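Local coordinates for SAM-dependent methyltransferase (Pyrococcus horikoshii, PDB 1WZN), which probably transfers a methyl group from S-adenosylmethionine to an acceptor not yet identified, and here holds the spent product S-adenosylhomocysteine, at residues R17-I20 / E21-A25; D28-E31 / E32-E36; L57-E61 / R62-V66; A79-K82 / A83-N87. All coordinates share one frame; numbering follows the deposited sequence.

Contact 1. Residues R17-I20 / E21-A25. With SAH (S-adenosyl-L-homocysteine), chain F.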
loop_
_atom_site.group_PDB
_atom_site.type_symbol
_atom_site.label_atom_id
_atom_site.label_comp_id
_atom_site.label_asym_id
_atom_site.label_seq_id
_atom_site.Cartn_x
_atom_site.Cartn_y
_atom_site.Cartn_z
ATOM N N ARG A 17 -23.442 14.747 7.119
ATOM C CA ARG A 17 -23.404 16.208 7.167
ATOM C C ARG A 17 -22.887 16.798 5.851
ATOM O O ARG A 17 -23.330 17.837 5.380
ATOM C CB ARG A 17 -22.484 16.611 8.320
ATOM C CG ARG A 17 -22.189 18.110 8.347
ATOM C CD ARG A 17 -21.231 18.484 9.486
ATOM N NE ARG A 17 -20.054 17.608 9.483
ATOM C CZ ARG A 17 -19.174 17.762 8.477
ATOM N NH1 ARG A 17 -19.381 18.679 7.549
ATOM N NH2 ARG A 17 -18.089 16.983 8.423
ATOM N N ARG A 18 -21.885 16.107 5.273
ATOM C CA ARG A 18 -21.283 16.601 4.039
ATOM C C ARG A 18 -22.270 16.573 2.874
ATOM O O ARG A 18 -22.371 17.501 2.079
ATOM C CB ARG A 18 -20.071 15.724 3.720
ATOM C CG ARG A 18 -18.985 15.828 4.791
ATOM C CD ARG A 18 -17.712 15.073 4.397
ATOM N NE ARG A 18 -16.730 15.122 5.482
ATOM C CZ ARG A 18 -16.911 14.279 6.516
ATOM N NH1 ARG A 18 -17.928 13.435 6.514
ATOM N NH2 ARG A 18 -16.068 14.314 7.553
ATOM N N ARG A 19 -22.988 15.442 2.758
ATOM C CA ARG A 19 -23.976 15.333 1.694
ATOM C C ARG A 19 -24.973 16.491 1.738
ATOM O O ARG A 19 -25.457 16.969 0.721
ATOM C CB ARG A 19 -24.713 14.004 1.862
ATOM C CG ARG A 19 -25.522 13.628 0.621
ATOM C CD ARG A 19 -27.031 13.665 0.887
ATOM N NE ARG A 19 -27.765 13.042 -0.218
ATOM C CZ ARG A 19 -28.052 13.814 -1.282
ATOM N NH1 ARG A 19 -27.670 15.079 -1.307
ATOM N NH2 ARG A 19 -28.726 13.296 -2.313
ATOM N N ILE A 20 -25.301 16.914 2.975
ATOM C CA ILE A 20 -26.263 17.999 3.135
ATOM C C ILE A 20 -25.665 19.353 2.748
ATOM O O ILE A 20 -26.327 20.229 2.206
ATOM C CB ILE A 20 -26.707 18.038 4.596
ATOM C CG1 ILE A 20 -27.579 16.822 4.923
ATOM C CG2 ILE A 20 -27.550 19.301 4.851
ATOM C CD1 ILE A 20 -28.118 16.865 6.354
ATOM N N GLU A 21 -24.375 19.526 3.084
ATOM C CA GLU A 21 -23.744 20.818 2.845
ATOM C C GLU A 21 -23.683 21.177 1.356
ATOM O O GLU A 21 -23.502 22.324 0.973
ATOM C CB GLU A 21 -22.332 20.784 3.442
ATOM C CG GLU A 21 -22.237 21.566 4.754
ATOM C CD GLU A 21 -21.074 21.047 5.570
ATOM O OE1 GLU A 21 -20.020 20.807 5.001
ATOM O OE2 GLU A 21 -21.234 20.894 6.781
ATOM N N ARG A 22 -23.809 20.141 0.500
ATOM C CA ARG A 22 -23.719 20.396 -0.936
ATOM C C ARG A 22 -24.997 20.015 -1.691
ATOM O O ARG A 22 -25.011 19.857 -2.904
ATOM C CB ARG A 22 -22.505 19.640 -1.493
ATOM C CG ARG A 22 -22.576 18.127 -1.281
ATOM C CD ARG A 22 -21.427 17.400 -1.997
ATOM N NE ARG A 22 -21.311 16.015 -1.533
ATOM C CZ ARG A 22 -22.312 15.177 -1.856
ATOM N NH1 ARG A 22 -23.351 15.624 -2.538
ATOM N NH2 ARG A 22 -22.185 13.872 -1.604
ATOM N N VAL A 23 -26.111 19.870 -0.982
ATOM C CA VAL A 23 -27.360 19.517 -1.643
ATOM C C VAL A 23 -27.802 20.613 -2.612
ATOM O O VAL A 23 -28.429 20.333 -3.635
ATOM C CB VAL A 23 -28.494 19.258 -0.609
ATOM C CG1 VAL A 23 -28.835 20.539 0.142
ATOM C CG2 VAL A 23 -29.717 18.705 -1.316
ATOM N N LYS A 24 -27.469 21.860 -2.300
ATOM C CA LYS A 24 -27.867 22.967 -3.165
ATOM C C LYS A 24 -27.199 22.897 -4.532
ATOM O O LYS A 24 -27.828 23.181 -5.546
ATOM C CB LYS A 24 -27.582 24.308 -2.479
ATOM C CG LYS A 24 -28.409 24.500 -1.209
ATOM C CD LYS A 24 -28.297 25.905 -0.641
ATOM C CE LYS A 24 -29.101 26.035 0.652
ATOM N NZ LYS A 24 -30.552 25.730 0.470
ATOM N N ALA A 25 -25.930 22.505 -4.563
ATOM C CA ALA A 25 -25.223 22.381 -5.832
ATOM C C ALA A 25 -25.822 21.225 -6.628
ATOM O O ALA A 25 -25.930 21.292 -7.851
ATOM C CB ALA A 25 -23.726 22.129 -5.586
HETATM N N SAH F . -32.553 9.758 -1.070
HETATM C CA SAH F . -32.020 9.986 0.341
HETATM C CB SAH F . -31.635 8.757 1.117
HETATM C CG SAH F . -30.534 7.827 0.632
HETATM S SD SAH F . -30.481 6.429 1.842
HETATM C C SAH F . -30.791 10.991 0.189
HETATM O O SAH F . -30.465 11.409 -0.938
HETATM O OXT SAH F . -30.204 11.328 1.292
HETATM C "C5'" SAH F . -31.223 5.090 0.991
HETATM C "C4'" SAH F . -32.802 5.022 1.277
HETATM O "O4'" SAH F . -33.207 3.865 0.537
HETATM C "C3'" SAH F . -33.206 4.718 2.702
HETATM O "O3'" SAH F . -33.992 5.784 3.238
HETATM C "C2'" SAH F . -33.968 3.335 2.571
HETATM O "O2'" SAH F . -35.009 3.196 3.529
HETATM C "C1'" SAH F . -34.446 3.372 1.130
HETATM N N9 SAH F . -34.764 2.206 0.543
HETATM C C8 SAH F . -34.046 1.044 0.298
HETATM N N7 SAH F . -34.697 0.107 -0.310
HETATM C C5 SAH F . -35.993 0.657 -0.511
HETATM C C6 SAH F . -37.165 0.110 -1.133
HETATM N N6 SAH F . -37.222 -1.118 -1.667
HETATM N N1 SAH F . -38.258 0.952 -1.148
HETATM C C2 SAH F . -38.241 2.208 -0.616
HETATM N N3 SAH F . -37.134 2.767 -0.012
HETATM C C4 SAH F . -36.053 1.939 0.005
HETATM O O HOH W 1 -26.154 22.841 0.519
#
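Arg17 swings its CG away from its own backbone N (chi1 171°) and then folds at chi3, which carries the guanidinium along the helix surface to Glu21, one turn on. This is an i to i+4 salt bridge on the short helix 17-21, just before the chain kinks into helix 23-36 of a Rossmann-like methyltransferase. Arg17 NH1 meets Glu21 OE2 at 3.0 Å; the oxygen lies in the guanidinium plane but is approached on its syn side from 28° outside the carboxylate plane. Arg17 has a second carboxylate partner, Glu161, which takes its NE.

At the kink Arg22 occupies the N-cap position, and the backbone is held partly by Val23 N, which donates to Ile20 O at 3.2 Å along a straight path, although from above the carbonyl plane. Arg22 lays one face of its guanidinium over Arg19 CA. The guanidinium of Arg19 lies close by, and Glu26 forms salt bridges with both, probably offsetting their like charges.

Arg19 belongs to the pocket of the bound S-adenosylhomocysteine, where its positive charge faces the carboxylate of the homocysteine part. A bend at chi2 (-113°) turns its chain that way, while NH1 stays 4.2 Å from Val23 CG2. The reach ends in a weak hydrogen bond, Arg19 NH2 to the ligand's O atom at 2.9 Å.

Contact 2. Residues D28-E31 / E32-E36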
loop_
_atom_site.group_PDB
_atom_site.type_symbol
_atom_site.label_atom_id
_atom_site.label_comp_id
_atom_site.label_asym_id
_atom_site.label_seq_id
_atom_site.Cartn_x
_atom_site.Cartn_y
_atom_site.Cartn_z
ATOM N N ASP A 28 -29.118 22.210 -8.142
ATOM C CA ASP A 28 -28.896 23.173 -9.226
ATOM C C ASP A 28 -28.725 22.342 -10.498
ATOM O O ASP A 28 -29.260 22.677 -11.551
ATOM C CB ASP A 28 -27.605 23.979 -9.021
ATOM C CG ASP A 28 -27.757 25.104 -8.019
ATOM O OD1 ASP A 28 -28.897 25.396 -7.604
ATOM O OD2 ASP A 28 -26.719 25.708 -7.660
ATOM N N PHE A 29 -27.951 21.262 -10.389
ATOM C CA PHE A 29 -27.706 20.373 -11.524
ATOM C C PHE A 29 -29.003 19.691 -11.942
ATOM O O PHE A 29 -29.295 19.573 -13.132
ATOM C CB PHE A 29 -26.653 19.315 -11.164
ATOM C CG PHE A 29 -26.365 18.339 -12.278
ATOM C CD1 PHE A 29 -26.037 18.794 -13.552
ATOM C CD2 PHE A 29 -26.419 16.966 -12.051
ATOM C CE1 PHE A 29 -25.766 17.891 -14.592
ATOM C CE2 PHE A 29 -26.150 16.054 -13.082
ATOM C CZ PHE A 29 -25.825 16.518 -14.351
ATOM N N VAL A 30 -29.774 19.236 -10.961
ATOM C CA VAL A 30 -31.047 18.588 -11.247
ATOM C C VAL A 30 -31.965 19.534 -12.022
ATOM O O VAL A 30 -32.612 19.123 -12.984
ATOM C CB VAL A 30 -31.745 18.130 -9.943
ATOM C CG1 VAL A 30 -33.178 17.664 -10.238
ATOM C CG2 VAL A 30 -30.948 16.989 -9.311
ATOM N N GLU A 31 -32.016 20.804 -11.624
ATOM C CA GLU A 31 -32.876 21.752 -12.332
ATOM C C GLU A 31 -32.384 21.991 -13.755
ATOM O O GLU A 31 -33.183 22.269 -14.650
ATOM C CB GLU A 31 -32.970 23.090 -11.595
ATOM C CG GLU A 31 -33.679 23.020 -10.257
ATOM C CD GLU A 31 -34.192 24.377 -9.816
ATOM O OE1 GLU A 31 -35.356 24.704 -10.137
ATOM O OE2 GLU A 31 -33.430 25.117 -9.164
ATOM N N GLU A 32 -31.075 21.900 -13.970
ATOM C CA GLU A 32 -30.558 22.082 -15.322
ATOM C C GLU A 32 -31.050 20.904 -16.162
ATOM O O GLU A 32 -31.388 21.064 -17.334
ATOM C CB GLU A 32 -29.029 22.141 -15.341
ATOM C CG GLU A 32 -28.476 22.188 -16.760
ATOM C CD GLU A 32 -27.012 22.565 -16.821
ATOM O OE1 GLU A 32 -26.188 21.882 -16.175
ATOM O OE2 GLU A 32 -26.685 23.547 -17.525
ATOM N N ILE A 33 -31.103 19.718 -15.560
ATOM C CA ILE A 33 -31.590 18.548 -16.282
ATOM C C ILE A 33 -33.070 18.756 -16.621
ATOM O O ILE A 33 -33.500 18.475 -17.741
ATOM C CB ILE A 33 -31.413 17.249 -15.451
ATOM C CG1 ILE A 33 -29.921 16.951 -15.247
ATOM C CG2 ILE A 33 -32.060 16.076 -16.169
ATOM C CD1 ILE A 33 -29.660 15.731 -14.372
ATOM N N PHE A 34 -33.849 19.250 -15.658
ATOM C CA PHE A 34 -35.274 19.507 -15.895
ATOM C C PHE A 34 -35.444 20.460 -17.079
ATOM O O PHE A 34 -36.277 20.247 -17.959
ATOM C CB PHE A 34 -35.941 20.165 -14.675
ATOM C CG PHE A 34 -36.092 19.262 -13.476
ATOM C CD1 PHE A 34 -36.003 17.877 -13.595
ATOM C CD2 PHE A 34 -36.379 19.811 -12.224
ATOM C CE1 PHE A 34 -36.203 17.050 -12.480
ATOM C CE2 PHE A 34 -36.580 18.996 -11.109
ATOM C CZ PHE A 34 -36.492 17.612 -11.237
ATOM N N LYS A 35 -34.634 21.511 -17.092
ATOM C CA LYS A 35 -34.700 22.524 -18.138
ATOM C C LYS A 35 -34.231 22.080 -19.517
ATOM O O LYS A 35 -34.873 22.385 -20.521
ATOM C CB LYS A 35 -33.902 23.756 -17.705
ATOM C CG LYS A 35 -33.711 24.806 -18.792
ATOM C CD LYS A 35 -32.820 25.932 -18.296
ATOM C CE LYS A 35 -32.464 26.902 -19.409
ATOM N NZ LYS A 35 -31.489 27.930 -18.942
ATOM N N GLU A 36 -33.121 21.351 -19.566
ATOM C CA GLU A 36 -32.555 20.927 -20.839
ATOM C C GLU A 36 -32.924 19.530 -21.337
ATOM O O GLU A 36 -33.014 19.309 -22.544
ATOM C CB GLU A 36 -31.028 21.041 -20.784
ATOM C CG GLU A 36 -30.496 22.424 -20.454
ATOM C CD GLU A 36 -30.927 23.480 -21.454
ATOM O OE1 GLU A 36 -31.040 23.157 -22.653
ATOM O OE2 GLU A 36 -31.140 24.639 -21.043
#
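Four successive i to i+4 backbone hydrogen bonds tie residues 28-31 to 32-35, from Glu32 N on Asp28 O to Lys35 N on Glu31 O, and make this an unbroken run of alpha-helix. The run is the C-terminal half of helix 23-36, which packs beside the central sheet of the Rossmann-like fold, and it carries two i to i+4 aliphatic-aromatic CH-pi pairs.

Val30 and Phe34 lie side by side and point the same way. Val30 CG1 stands over a face of the Phe34 ring in a CH-pi contact, 3.8 Å from the ring centroid and 26° off the normal, with CZ its nearest ring atom at 3.5 Å. Towards the rim of that ring, Val30 O lies 3.5 Å above its plane. Ile142 of strand 139-146 touches both side chains, while Tyr64 meets Phe34 edge-to-face.

The second pair reverses the roles, because here the ring comes first along the chain. Phe29 holds CG anti to its backbone N (chi1 179°), which directs the ring onward to Ile33; Ile33 CD1 sits over one face, 4.1 Å from the centroid and offset toward the rim. Trp244 meets the Phe29 ring edge-to-face.

The carboxylate of Glu31 is bound by Arg62 and Tyr64. Glu32 comes to the Phe29 ring at its edge, OE1 lying 4.1 Å from CD1.

Contact 3. Residues L57-E61 / R62-V66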
loop_
_atom_site.group_PDB
_atom_site.type_symbol
_atom_site.label_atom_id
_atom_site.label_comp_id
_atom_site.label_asym_id
_atom_site.label_seq_id
_atom_site.Cartn_x
_atom_site.Cartn_y
_atom_site.Cartn_z
ATOM N N LEU A 57 -36.497 18.093 0.455
ATOM C CA LEU A 57 -36.804 19.411 0.999
ATOM C C LEU A 57 -36.189 20.531 0.164
ATOM O O LEU A 57 -36.791 21.595 -0.002
ATOM C CB LEU A 57 -36.334 19.507 2.456
ATOM C CG LEU A 57 -37.342 19.015 3.510
ATOM C CD1 LEU A 57 -37.561 17.513 3.368
ATOM C CD2 LEU A 57 -36.828 19.342 4.902
ATOM N N GLU A 58 -34.994 20.297 -0.376
ATOM C CA GLU A 58 -34.345 21.312 -1.202
ATOM C C GLU A 58 -35.202 21.573 -2.449
ATOM O O GLU A 58 -35.400 22.725 -2.854
ATOM C CB GLU A 58 -32.934 20.849 -1.589
ATOM C CG GLU A 58 -32.140 21.829 -2.450
ATOM C CD GLU A 58 -32.021 23.222 -1.844
ATOM O OE1 GLU A 58 -31.941 23.342 -0.603
ATOM O OE2 GLU A 58 -31.986 24.202 -2.622
ATOM N N LEU A 59 -35.717 20.503 -3.053
ATOM C CA LEU A 59 -36.580 20.634 -4.227
ATOM C C LEU A 59 -37.873 21.359 -3.833
ATOM O O LEU A 59 -38.354 22.230 -4.560
ATOM C CB LEU A 59 -36.914 19.246 -4.801
ATOM C CG LEU A 59 -35.828 18.615 -5.689
ATOM C CD1 LEU A 59 -36.031 17.109 -5.833
ATOM C CD2 LEU A 59 -35.876 19.295 -7.054
ATOM N N ALA A 60 -38.435 21.000 -2.683
ATOM C CA ALA A 60 -39.671 21.638 -2.221
ATOM C C ALA A 60 -39.456 23.129 -2.000
ATOM O O ALA A 60 -40.292 23.957 -2.368
ATOM C CB ALA A 60 -40.146 20.990 -0.923
ATOM N N GLU A 61 -38.332 23.464 -1.383
ATOM C CA GLU A 61 -38.007 24.854 -1.101
ATOM C C GLU A 61 -38.016 25.700 -2.373
ATOM O O GLU A 61 -38.223 26.907 -2.349
ATOM C CB GLU A 61 -36.618 24.899 -0.455
ATOM C CG GLU A 61 -36.272 26.285 0.100
ATOM C CD GLU A 61 -34.936 26.236 0.817
ATOM O OE1 GLU A 61 -34.823 25.513 1.800
ATOM O OE2 GLU A 61 -34.031 26.957 0.408
ATOM N N ARG A 62 -37.737 25.027 -3.511
ATOM C CA ARG A 62 -37.614 25.756 -4.770
ATOM C C ARG A 62 -38.940 25.827 -5.549
ATOM O O ARG A 62 -39.016 26.351 -6.653
ATOM C CB ARG A 62 -36.535 25.075 -5.618
ATOM C CG ARG A 62 -35.132 25.227 -5.019
ATOM C CD ARG A 62 -34.054 24.628 -5.934
ATOM N NE ARG A 62 -32.786 24.467 -5.213
ATOM C CZ ARG A 62 -31.646 24.556 -5.927
ATOM N NH1 ARG A 62 -31.691 24.782 -7.229
ATOM N NH2 ARG A 62 -30.468 24.421 -5.311
ATOM N N GLY A 63 -40.004 25.240 -4.960
ATOM C CA GLY A 63 -41.342 25.432 -5.531
ATOM C C GLY A 63 -41.914 24.158 -6.168
ATOM O O GLY A 63 -43.046 24.103 -6.626
ATOM N N TYR A 64 -41.156 23.072 -6.200
ATOM C CA TYR A 64 -41.675 21.837 -6.765
ATOM C C TYR A 64 -42.693 21.201 -5.824
ATOM O O TYR A 64 -42.601 21.356 -4.606
ATOM C CB TYR A 64 -40.514 20.872 -7.029
ATOM C CG TYR A 64 -39.585 21.381 -8.106
ATOM C CD1 TYR A 64 -39.948 21.305 -9.448
ATOM C CD2 TYR A 64 -38.386 22.016 -7.782
ATOM C CE1 TYR A 64 -39.149 21.847 -10.443
ATOM C CE2 TYR A 64 -37.576 22.571 -8.777
ATOM C CZ TYR A 64 -37.971 22.478 -10.106
ATOM O OH TYR A 64 -37.201 23.027 -11.104
ATOM N N GLU A 65 -43.679 20.518 -6.403
ATOM C CA GLU A 65 -44.697 19.806 -5.631
ATOM C C GLU A 65 -44.080 18.421 -5.530
ATOM O O GLU A 65 -44.058 17.683 -6.512
ATOM C CB GLU A 65 -46.014 19.724 -6.407
ATOM C CG GLU A 65 -47.138 19.029 -5.646
ATOM C CD GLU A 65 -48.369 18.792 -6.509
ATOM O OE1 GLU A 65 -48.718 19.683 -7.305
ATOM O OE2 GLU A 65 -48.993 17.720 -6.386
ATOM N N VAL A 66 -43.592 18.065 -4.349
ATOM C CA VAL A 66 -42.903 16.791 -4.182
ATOM C C VAL A 66 -43.603 15.747 -3.334
ATOM O O VAL A 66 -44.237 16.063 -2.324
ATOM C CB VAL A 66 -41.500 17.037 -3.577
ATOM C CG1 VAL A 66 -40.651 15.768 -3.642
ATOM C CG2 VAL A 66 -40.826 18.185 -4.314
HETATM O O HOH W 2 -43.011 23.400 -2.378
#
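Leu59, Tyr64 and Val66 form the apolar centre of this helix-to-strand turn. Leu59 CD2 lies 3.8 Å from Tyr64 CD2, the two side chains crossing at a slant, while Val66 CG2 packs against Leu59 CB at 4.1 Å and also approaches Ala60. Leu59 O lies in the plane of the tyrosine ring, at its edge.

Around this centre the chain closes in a Schellman motif at Gly63, whose phi is positive. Gly63 N donates to Ala60 O at 2.9 Å, and Tyr64 N makes a weak bond to Leu59 O. A water donates to both Ala60 O and Tyr64 O, linking the last helical turn to the residue just before strand 65-70.

At the polar edge, Arg62 grips Glu58 side-on, with NE and NH2 both on OE2. The NE bond, 2.7 Å long, uses the anti lone pair of OE2, and the planes of the two groups stand 87° apart. Glu58 gets there by a bend at chi2 (55°).

The turn joins helix 54-61 to strand 65-70 in a beta-alpha-beta unit. Helix 23-36 lies alongside: Lys24 pairs with Glu58 OE1, Asp28 forms a salt bridge with Arg62 NH1, and Ile27 packs on Leu59.

Contact 4. Residues A79-K82 / A83-N87. With SO4 (sulfate ion), chain D.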
loop_
_atom_site.group_PDB
_atom_site.type_symbol
_atom_site.label_atom_id
_atom_site.label_comp_id
_atom_site.label_asym_id
_atom_site.label_seq_id
_atom_site.Cartn_x
_atom_site.Cartn_y
_atom_site.Cartn_z
ATOM N N ALA A 79 -37.759 13.185 8.021
ATOM C CA ALA A 79 -38.124 14.035 6.892
ATOM C C ALA A 79 -39.322 14.937 7.224
ATOM O O ALA A 79 -39.300 16.141 6.951
ATOM C CB ALA A 79 -38.439 13.170 5.670
ATOM N N ARG A 80 -40.361 14.358 7.817
ATOM C CA ARG A 80 -41.551 15.136 8.159
ATOM C C ARG A 80 -41.256 16.212 9.195
ATOM O O ARG A 80 -41.803 17.317 9.131
ATOM C CB ARG A 80 -42.667 14.220 8.675
ATOM C CG ARG A 80 -43.218 13.254 7.635
ATOM C CD ARG A 80 -44.508 12.623 8.121
ATOM N NE ARG A 80 -45.027 11.615 7.202
ATOM C CZ ARG A 80 -44.858 10.305 7.348
ATOM N NH1 ARG A 80 -44.178 9.831 8.381
ATOM N NH2 ARG A 80 -45.389 9.466 6.469
ATOM N N ARG A 81 -40.393 15.884 10.151
ATOM C CA ARG A 81 -40.024 16.827 11.200
ATOM C C ARG A 81 -39.350 18.049 10.580
ATOM O O ARG A 81 -39.690 19.192 10.902
ATOM C CB ARG A 81 -39.071 16.156 12.194
ATOM C CG ARG A 81 -38.622 17.046 13.350
ATOM C CD ARG A 81 -37.533 16.365 14.172
ATOM N NE ARG A 81 -37.947 15.042 14.626
ATOM C CZ ARG A 81 -37.205 13.944 14.495
ATOM N NH1 ARG A 81 -36.009 14.015 13.921
ATOM N NH2 ARG A 81 -37.659 12.778 14.926
ATOM N N LYS A 82 -38.393 17.805 9.687
ATOM C CA LYS A 82 -37.681 18.891 9.031
ATOM C C LYS A 82 -38.592 19.698 8.112
ATOM O O LYS A 82 -38.485 20.923 8.052
ATOM C CB LYS A 82 -36.482 18.348 8.242
ATOM C CG LYS A 82 -35.401 17.748 9.134
ATOM C CD LYS A 82 -34.134 17.382 8.350
ATOM C CE LYS A 82 -34.417 16.343 7.284
ATOM N NZ LYS A 82 -33.186 15.951 6.522
ATOM N N ALA A 83 -39.487 19.018 7.399
ATOM C CA ALA A 83 -40.407 19.711 6.498
ATOM C C ALA A 83 -41.306 20.652 7.306
ATOM O O ALA A 83 -41.520 21.806 6.931
ATOM C CB ALA A 83 -41.258 18.695 5.728
ATOM N N LYS A 84 -41.827 20.149 8.418
ATOM C CA LYS A 84 -42.691 20.949 9.281
ATOM C C LYS A 84 -41.930 22.171 9.810
ATOM O O LYS A 84 -42.436 23.292 9.760
ATOM C CB LYS A 84 -43.195 20.091 10.443
ATOM C CG LYS A 84 -44.202 20.783 11.348
ATOM C CD LYS A 84 -44.642 19.851 12.469
ATOM C CE LYS A 84 -45.657 20.520 13.389
ATOM N NZ LYS A 84 -46.179 19.563 14.412
ATOM N N GLU A 85 -40.708 21.958 10.296
ATOM C CA GLU A 85 -39.893 23.052 10.828
ATOM C C GLU A 85 -39.607 24.124 9.785
ATOM O O GLU A 85 -39.487 25.308 10.114
ATOM C CB GLU A 85 -38.545 22.534 11.348
ATOM C CG GLU A 85 -38.631 21.436 12.391
ATOM C CD GLU A 85 -37.265 20.878 12.777
ATOM O OE1 GLU A 85 -36.393 20.737 11.887
ATOM O OE2 GLU A 85 -37.070 20.564 13.971
ATOM N N ARG A 86 -39.489 23.712 8.526
ATOM C CA ARG A 86 -39.184 24.649 7.454
ATOM C C ARG A 86 -40.418 25.129 6.693
ATOM O O ARG A 86 -40.301 25.863 5.716
ATOM C CB ARG A 86 -38.159 24.012 6.507
ATOM C CG ARG A 86 -36.824 23.729 7.206
ATOM C CD ARG A 86 -35.927 22.756 6.425
ATOM N NE ARG A 86 -35.626 23.208 5.069
ATOM C CZ ARG A 86 -34.789 22.583 4.243
ATOM N NH1 ARG A 86 -34.163 21.478 4.636
ATOM N NH2 ARG A 86 -34.586 23.054 3.023
ATOM N N ASN A 87 -41.597 24.734 7.170
ATOM C CA ASN A 87 -42.864 25.128 6.550
ATOM C C ASN A 87 -42.971 24.679 5.095
ATOM O O ASN A 87 -43.547 25.376 4.255
ATOM C CB ASN A 87 -43.045 26.647 6.619
ATOM C CG ASN A 87 -43.028 27.171 8.040
ATOM O OD1 ASN A 87 -43.774 26.699 8.897
ATOM N ND2 ASN A 87 -42.176 28.153 8.296
HETATM S S SO4 D . -41.176 13.944 15.925
HETATM O O1 SO4 D . -41.875 13.054 14.978
HETATM O O2 SO4 D . -40.731 15.167 15.228
HETATM O O3 SO4 D . -40.008 13.239 16.485
HETATM O O4 SO4 D . -42.101 14.312 17.015
#
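Ala79 and Ala83, one turn apart, build the tight side of this last stretch of helix 73-85, which belongs to the beta-alpha-beta unit between strands 65-70 and 91-94 of the Rossmann-like fold. Ala83 N donates to Ala79 O at 2.9 Å, Ala83 CB lies 3.4 Å from the same oxygen, and both methyl groups pack on Phe92 of strand 91-94. Lys82 lies against Leu57 of helix 54-61, and a bend at chi3 (-61°) helps carry its NZ to Asp13. Arg86 rests its CG 3.4 Å from Lys82 O before its guanidinium pairs with Glu61. The helix then closes in a Schellman motif, with Asn87 at positive phi and its N on Lys84 O.

The opposite character appears on the looser, more exposed side. Lys84 touches the preceding turn through its base, CB lying 3.4 Å from Arg80 O, and its extended chain then leads away from the helix. The placing of the Glu85 chain against Arg81 is doubtful. Arg81 NH1 forms a salt bridge with Glu10, and NE and NH2 hold a sulfate, probably from the crystallisation liquor and also bound by Arg77. The anion sits in the plane of the guanidinium at its edge: Arg81 NE donates to sulfate O2 at 2.9 Å, and Arg81 NH2 to sulfate O3 at 2.9 Å.

In the fold
The four contacts follow one another along the N-terminal part of the chain, each closing before the next opens. Contacts 1 and 2 share helix 23-36, their centres about 17 Å apart, and do not touch beyond adjoining in sequence. Contact 3 is the bridge: it meets contact 1 through Lys24 and Glu58, contact 2 through salt bridges from Arg62, and contact 4, with centres about 12 Å away, through Glu61 and Arg86. Contacts 3 and 4 belong to consecutive beta-alpha-beta units of the mixed sheet. Contacts 2 and 4 are furthest apart, about 25 Å between centres. Salt bridges thus tie together three helices of the cofactor-binding fold, while of the four, only contact 1 touches the bound S-adenosylhomocysteine.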